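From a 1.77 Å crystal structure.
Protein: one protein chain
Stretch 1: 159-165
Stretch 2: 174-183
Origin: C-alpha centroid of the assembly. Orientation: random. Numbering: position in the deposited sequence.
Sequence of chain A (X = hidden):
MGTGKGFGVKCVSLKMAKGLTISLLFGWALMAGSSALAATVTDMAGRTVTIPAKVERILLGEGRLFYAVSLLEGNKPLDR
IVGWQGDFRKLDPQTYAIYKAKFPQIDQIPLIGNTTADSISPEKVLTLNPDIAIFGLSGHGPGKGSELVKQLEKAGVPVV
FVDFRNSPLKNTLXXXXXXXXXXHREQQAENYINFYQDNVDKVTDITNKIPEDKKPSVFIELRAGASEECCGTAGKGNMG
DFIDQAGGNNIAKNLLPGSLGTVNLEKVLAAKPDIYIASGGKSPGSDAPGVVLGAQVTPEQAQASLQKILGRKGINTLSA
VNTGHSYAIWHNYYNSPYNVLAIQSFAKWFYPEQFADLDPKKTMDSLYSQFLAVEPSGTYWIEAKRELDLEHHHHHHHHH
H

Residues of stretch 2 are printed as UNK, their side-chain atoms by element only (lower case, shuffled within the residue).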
ATOM      1  N   VAL A 159     -14.667  -4.126  16.651  1.00 26.77           N
ATOM      2  CA  VAL A 159     -14.143  -3.544  15.418  1.00 22.85           C
ATOM      3  C   VAL A 159     -12.931  -2.690  15.773  1.00 23.13           C
ATOM      4  O   VAL A 159     -13.003  -1.852  16.680  1.00 24.56           O
ATOM      5  CB  VAL A 159     -15.210  -2.700  14.695  1.00 25.25           C
ATOM      6  CG1 VAL A 159     -14.612  -1.990  13.501  1.00 25.55           C
ATOM      7  CG2 VAL A 159     -16.411  -3.561  14.289  1.00 30.89           C
ATOM      8  N   VAL A 160     -11.825  -2.897  15.062  1.00 20.74           N
ATOM      9  CA  VAL A 160     -10.574  -2.184  15.326  1.00 22.72           C
ATOM     10  C   VAL A 160     -10.166  -1.452  14.050  1.00 18.77           C
ATOM     11  O   VAL A 160     -10.109  -2.069  12.979  1.00 19.69           O
ATOM     12  CB  VAL A 160      -9.462  -3.152  15.773  1.00 20.49           C
ATOM     13  CG1 VAL A 160      -8.100  -2.468  15.729  1.00 19.61           C
ATOM     14  CG2 VAL A 160      -9.763  -3.716  17.157  1.00 20.63           C
ATOM     15  N   PHE A 161      -9.865  -0.149  14.171  1.00 17.85           N
ATOM     16  CA  PHE A 161      -9.416   0.668  13.044  1.00 19.03           C
ATOM     17  C   PHE A 161      -7.901   0.802  13.034  1.00 17.19           C
ATOM     18  O   PHE A 161      -7.285   1.035  14.076  1.00 18.12           O
ATOM     19  CB  PHE A 161     -10.044   2.064  13.077  1.00 17.93           C
ATOM     20  CG  PHE A 161     -11.503   2.061  12.760  1.00 20.81           C
ATOM     21  CD1 PHE A 161     -11.941   2.144  11.441  1.00 24.95           C
ATOM     22  CD2 PHE A 161     -12.442   1.925  13.770  1.00 22.38           C
ATOM     23  CE1 PHE A 161     -13.294   2.111  11.148  1.00 25.76           C
ATOM     24  CE2 PHE A 161     -13.802   1.890  13.475  1.00 23.88           C
ATOM     25  CZ  PHE A 161     -14.219   1.985  12.168  1.00 26.12           C
ATOM     26  N   VAL A 162      -7.311   0.656  11.844  1.00 16.63           N
ATOM     27  CA  VAL A 162      -5.890   0.891  11.596  1.00 14.95           C
ATOM     28  C   VAL A 162      -5.766   1.992  10.548  1.00 17.69           C
ATOM     29  O   VAL A 162      -6.752   2.430   9.963  1.00 19.30           O
ATOM     30  CB  VAL A 162      -5.155  -0.378  11.130  1.00 15.90           C
ATOM     31  CG1 VAL A 162      -5.152  -1.435  12.227  1.00 20.61           C
ATOM     32  CG2 VAL A 162      -5.792  -0.910   9.810  1.00 15.62           C
ATOM     33  N   ASP A 163      -4.534   2.456  10.323  1.00 14.97           N
ATOM     34  CA  ASP A 163      -4.307   3.374   9.211  1.00 16.03           C
ATOM     35  C   ASP A 163      -2.910   3.179   8.632  1.00 15.47           C
ATOM     36  O   ASP A 163      -1.909   3.342   9.343  1.00 15.72           O
ATOM     37  CB  ASP A 163      -4.468   4.838   9.621  1.00 17.52           C
ATOM     38  CG  ASP A 163      -4.159   5.786   8.462  1.00 18.05           C
ATOM     39  OD1 ASP A 163      -4.745   5.603   7.378  1.00 17.80           O
ATOM     40  OD2 ASP A 163      -3.307   6.686   8.635  1.00 20.93           O
ATOM     41  N   PHE A 164      -2.867   2.862   7.335  1.00 16.44           N
ATOM     42  CA  PHE A 164      -1.666   2.882   6.503  1.00 16.69           C
ATOM     43  C   PHE A 164      -1.809   3.841   5.337  1.00 19.83           C
ATOM     44  O   PHE A 164      -0.904   3.920   4.492  1.00 18.57           O
ATOM     45  CB  PHE A 164      -1.365   1.479   5.949  1.00 15.48           C
ATOM     46  CG  PHE A 164      -1.244   0.430   7.004  1.00 15.25           C
ATOM     47  CD1 PHE A 164      -0.124   0.392   7.829  1.00 16.95           C
ATOM     48  CD2 PHE A 164      -2.263  -0.509   7.185  1.00 16.45           C
ATOM     49  CE1 PHE A 164       0.008  -0.578   8.796  1.00 14.51           C
ATOM     50  CE2 PHE A 164      -2.147  -1.480   8.154  1.00 16.37           C
ATOM     51  CZ  PHE A 164      -1.015  -1.512   8.967  1.00 19.45           C
ATOM     52  N   ARG A 165      -2.921   4.569   5.266  1.00 18.96           N
ATOM     53  CA  ARG A 165      -3.300   5.329   4.084  1.00 19.45           C
ATOM     54  C   ARG A 165      -3.243   6.831   4.301  1.00 16.03           C
ATOM     55  O   ARG A 165      -2.699   7.559   3.467  1.00 19.01           O
ATOM     56  CB  ARG A 165      -4.722   4.933   3.650  1.00 20.47           C
ATOM     57  CG  ARG A 165      -5.017   5.255   2.166  1.00 23.52           C
ATOM     58  CD  ARG A 165      -6.521   5.197   1.856  1.00 26.54           C
ATOM     59  NE  ARG A 165      -7.240   6.042   2.800  1.00 35.02           N
ATOM     60  CZ  ARG A 165      -8.159   5.603   3.650  1.00 34.86           C
ATOM     61  NH1 ARG A 165      -8.507   4.320   3.642  1.00 36.11           N
ATOM     62  NH2 ARG A 165      -8.741   6.455   4.489  1.00 31.91           N
ATOM     63  N   UNK A 174       2.487   2.325  14.716  1.00 15.95           N
ATOM     64  CA  UNK A 174       1.379   2.141  15.669  1.00 16.30           C
ATOM     65  C   UNK A 174       0.337   1.151  15.177  1.00 16.40           C
ATOM     66  O   UNK A 174      -0.169   0.365  15.980  1.00 17.13           O
ATOM     67  c   UNK A 174       2.764   3.759  14.487  1.00 13.46           C
ATOM     68  c   UNK A 174       0.802   3.554  15.808  1.00 16.47           C
ATOM     69  c   UNK A 174       1.982   4.452  15.624  1.00 15.50           C
ATOM     70  N   UNK A 175      -0.021   1.185  13.883  1.00 14.13           N
ATOM     71  CA  UNK A 175      -1.039   0.251  13.398  1.00 15.66           C
ATOM     72  C   UNK A 175      -0.571  -1.193  13.540  1.00 16.77           C
ATOM     73  O   UNK A 175      -1.365  -2.084  13.864  1.00 17.60           O
ATOM     74  c   UNK A 175      -1.382   0.540  11.937  1.00 16.12           C
ATOM     75  o   UNK A 175      -2.085   1.763  11.811  1.00 16.68           O
ATOM     76  N   UNK A 176       0.714  -1.452  13.282  1.00 14.36           N
ATOM     77  CA  UNK A 176       1.206  -2.823  13.426  1.00 17.43           C
ATOM     78  C   UNK A 176       1.253  -3.253  14.887  1.00 18.79           C
ATOM     79  O   UNK A 176       0.960  -4.411  15.200  1.00 19.76           O
ATOM     80  c   UNK A 176       2.648  -2.898  11.261  1.00 12.84           C
ATOM     81  c   UNK A 176       2.143  -5.612  11.130  1.00 18.54           C
ATOM     82  c   UNK A 176       2.596  -2.978  12.789  1.00 12.39           C
ATOM     83  s   UNK A 176       1.518  -4.066  10.449  1.00 18.87           S
ATOM     84  N   UNK A 177       1.621  -2.350  15.810  1.00 14.22           N
ATOM     85  CA  UNK A 177       1.583  -2.739  17.218  1.00 15.86           C
ATOM     86  C   UNK A 177       0.155  -3.061  17.643  1.00 16.23           C
ATOM     87  O   UNK A 177      -0.094  -4.082  18.307  1.00 17.32           O
ATOM     88  c   UNK A 177       2.907  -1.011  20.512  1.00 15.35           C
ATOM     89  n   UNK A 177       6.043   0.181  19.019  1.00 15.76           N
ATOM     90  c   UNK A 177       4.766   0.142  19.374  1.00 17.12           C
ATOM     91  n   UNK A 177       4.307  -0.870  20.111  1.00 16.09           N
ATOM     92  c   UNK A 177       2.167  -1.634  18.114  1.00 16.20           C
ATOM     93  n   UNK A 177       3.957   1.114  18.980  1.00 15.13           N
ATOM     94  c   UNK A 177       2.169  -2.036  19.610  1.00 16.54           C
ATOM     95  N   UNK A 178      -0.797  -2.219  17.233  1.00 16.69           N
ATOM     96  CA  UNK A 178      -2.208  -2.444  17.543  1.00 16.89           C
ATOM     97  C   UNK A 178      -2.709  -3.784  16.999  1.00 16.65           C
ATOM     98  O   UNK A 178      -3.440  -4.514  17.688  1.00 16.47           O
ATOM     99  c   UNK A 178      -5.093  -0.349  16.023  1.00 21.18           C
ATOM    100  c   UNK A 178      -5.156  -1.510  18.244  1.00 16.03           C
ATOM    101  c   UNK A 178      -4.543  -1.507  16.845  1.00 19.68           C
ATOM    102  c   UNK A 178      -3.039  -1.292  16.972  1.00 17.20           C
ATOM    103  N   UNK A 179      -2.379  -4.102  15.745  1.00 18.89           N
ATOM    104  CA  UNK A 179      -2.765  -5.399  15.191  1.00 19.68           C
ATOM    105  C   UNK A 179      -2.128  -6.543  15.970  1.00 19.85           C
ATOM    106  O   UNK A 179      -2.777  -7.569  16.220  1.00 19.61           O
ATOM    107  c   UNK A 179      -4.725  -5.314  12.841  1.00 23.36           C
ATOM    108  c   UNK A 179      -3.304  -4.741  12.763  1.00 21.96           C
ATOM    109  c   UNK A 179      -2.790  -4.744  11.310  1.00 19.41           C
ATOM    110  c   UNK A 179      -2.372  -5.491  13.712  1.00 19.22           C
ATOM    111  N   UNK A 180      -0.859  -6.391  16.353  1.00 19.44           N
ATOM    112  CA  UNK A 180      -0.206  -7.425  17.140  1.00 19.09           C
ATOM    113  C   UNK A 180      -0.892  -7.651  18.473  1.00 19.39           C
ATOM    114  O   UNK A 180      -1.005  -8.784  18.940  1.00 21.52           O
ATOM    115  N   UNK A 181      -1.364  -6.571  19.102  1.00 19.02           N
ATOM    116  CA  UNK A 181      -2.088  -6.696  20.362  1.00 19.17           C
ATOM    117  C   UNK A 181      -3.482  -7.284  20.152  1.00 21.00           C
ATOM    118  O   UNK A 181      -3.898  -8.198  20.882  1.00 20.34           O
ATOM    119  c   UNK A 181      -2.547  -4.002  23.138  1.00 19.24           C
ATOM    120  c   UNK A 181      -2.740  -5.332  22.450  1.00 20.04           C
ATOM    121  c   UNK A 181      -3.101  -4.042  24.547  1.00 19.30           C
ATOM    122  c   UNK A 181      -2.154  -5.325  21.045  1.00 17.67           C
ATOM    123  n   UNK A 181      -2.922  -2.756  25.299  1.00 18.99           N
ATOM    124  N   UNK A 182      -4.219  -6.776  19.159  1.00 18.39           N
ATOM    125  CA  UNK A 182      -5.591  -7.221  18.945  1.00 22.64           C
ATOM    126  C   UNK A 182      -5.654  -8.657  18.448  1.00 21.63           C
ATOM    127  O   UNK A 182      -6.640  -9.352  18.699  1.00 21.81           O
ATOM    128  c   UNK A 182      -6.296  -6.305  17.944  1.00 22.26           C
ATOM    129  N   UNK A 183      -4.634  -9.114  17.730  1.00 21.81           N
ATOM    130  CA  UNK A 183      -4.655 -10.455  17.159  1.00 21.63           C
ATOM    131  C   UNK A 183      -3.749 -11.419  17.907  1.00 23.18           C
ATOM    132  O   UNK A 183      -3.543 -12.543  17.436  1.00 23.47           O
ATOM    133  c   UNK A 183      -4.262 -10.408  15.688  1.00 20.36           C
ATOM    134  c   UNK A 183      -5.112  -9.435  14.874  1.00 21.84           C
ATOM    135  c   UNK A 183      -4.648  -9.360  13.446  1.00 24.32           C
ATOM    136  c   UNK A 183      -6.579  -9.873  14.956  1.00 25.61           C
TER

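Position 174 carries three side-chain carbons, and the chain they form closes back onto its own backbone N. That ring defines Pro 174, which makes no contact with stretch 1.

Position 175 has one carbon followed by one oxygen. The oxygen lies 2.9 Å from Asp 163 O, and the CB lies 3.6 Å from Phe 164 CE1. An unbranched C-O side chain is serine: Ser 175, chi1 -70° (m). Its OG is also 2.9 Å from Asp 163 N and sits over one face of the Phe 164 ring.

At position 176 two carbons, a sulfur and a terminal carbon run without a branch, and the sulfur lies 3.9 Å from Phe 164 CZ. Only methionine matches; the SD of Met 176 approaches that ring obliquely, 70° off its normal.

Position 177 shows three carbons, a nitrogen, then a carbon bearing two more nitrogens. This guanidinium identifies Arg 177, exposed and beyond the reach of stretch 1.

Four carbons forked at the second occupy position 178, and one tip lies 3.2 Å from Phe 161 O. The fork after a CH2 gives Leu 178 (chi1 t, chi2 p). Its CD2 is that tip, also 3.7 Å from Val 160 CG1 and 3.9 Å from Val 162 CG1.

Position 179 repeats the four-carbon fork, and the fork carbon lies 3.8 Å from Val 162 CG1. This is Leu 179. Its CB points sideways, but the end comes nearer: CD1 meets the edge of the Phe 164 ring, 4.4 Å from CZ.

No side-chain atom exists at position 180, hence Gly 180. Position 181 has four carbons in a row ending in nitrogen, an extended chain: Lys 181, exposed and out of reach. Position 182 has a single carbon, its CB, 4.4 Å from Val 160 CG2: Ala 182. Position 183 again has four carbons forked at the second; Leu 183 is the first residue to leave helical phi/psi and does not touch stretch 1.

The contact packs a helix against a strand running nearly antiparallel, at 158°, with an axial approach of 8.8 Å. Val 160 and Val 162 point toward the helix, whereas Phe 161 between them points away. Ser 175, Leu 178 and Ala 182 answer from the helix, spaced three and four residues apart and therefore on one side. The CA atoms come closest at Ser 175 and Val 162, 5.2 Å from Ser 175 CA to Val 162 CA, while Phe 164 extends the apolar contact to Met 176 and Leu 179.

Stretch 2, residues 174-183: PSMRLLGKAL
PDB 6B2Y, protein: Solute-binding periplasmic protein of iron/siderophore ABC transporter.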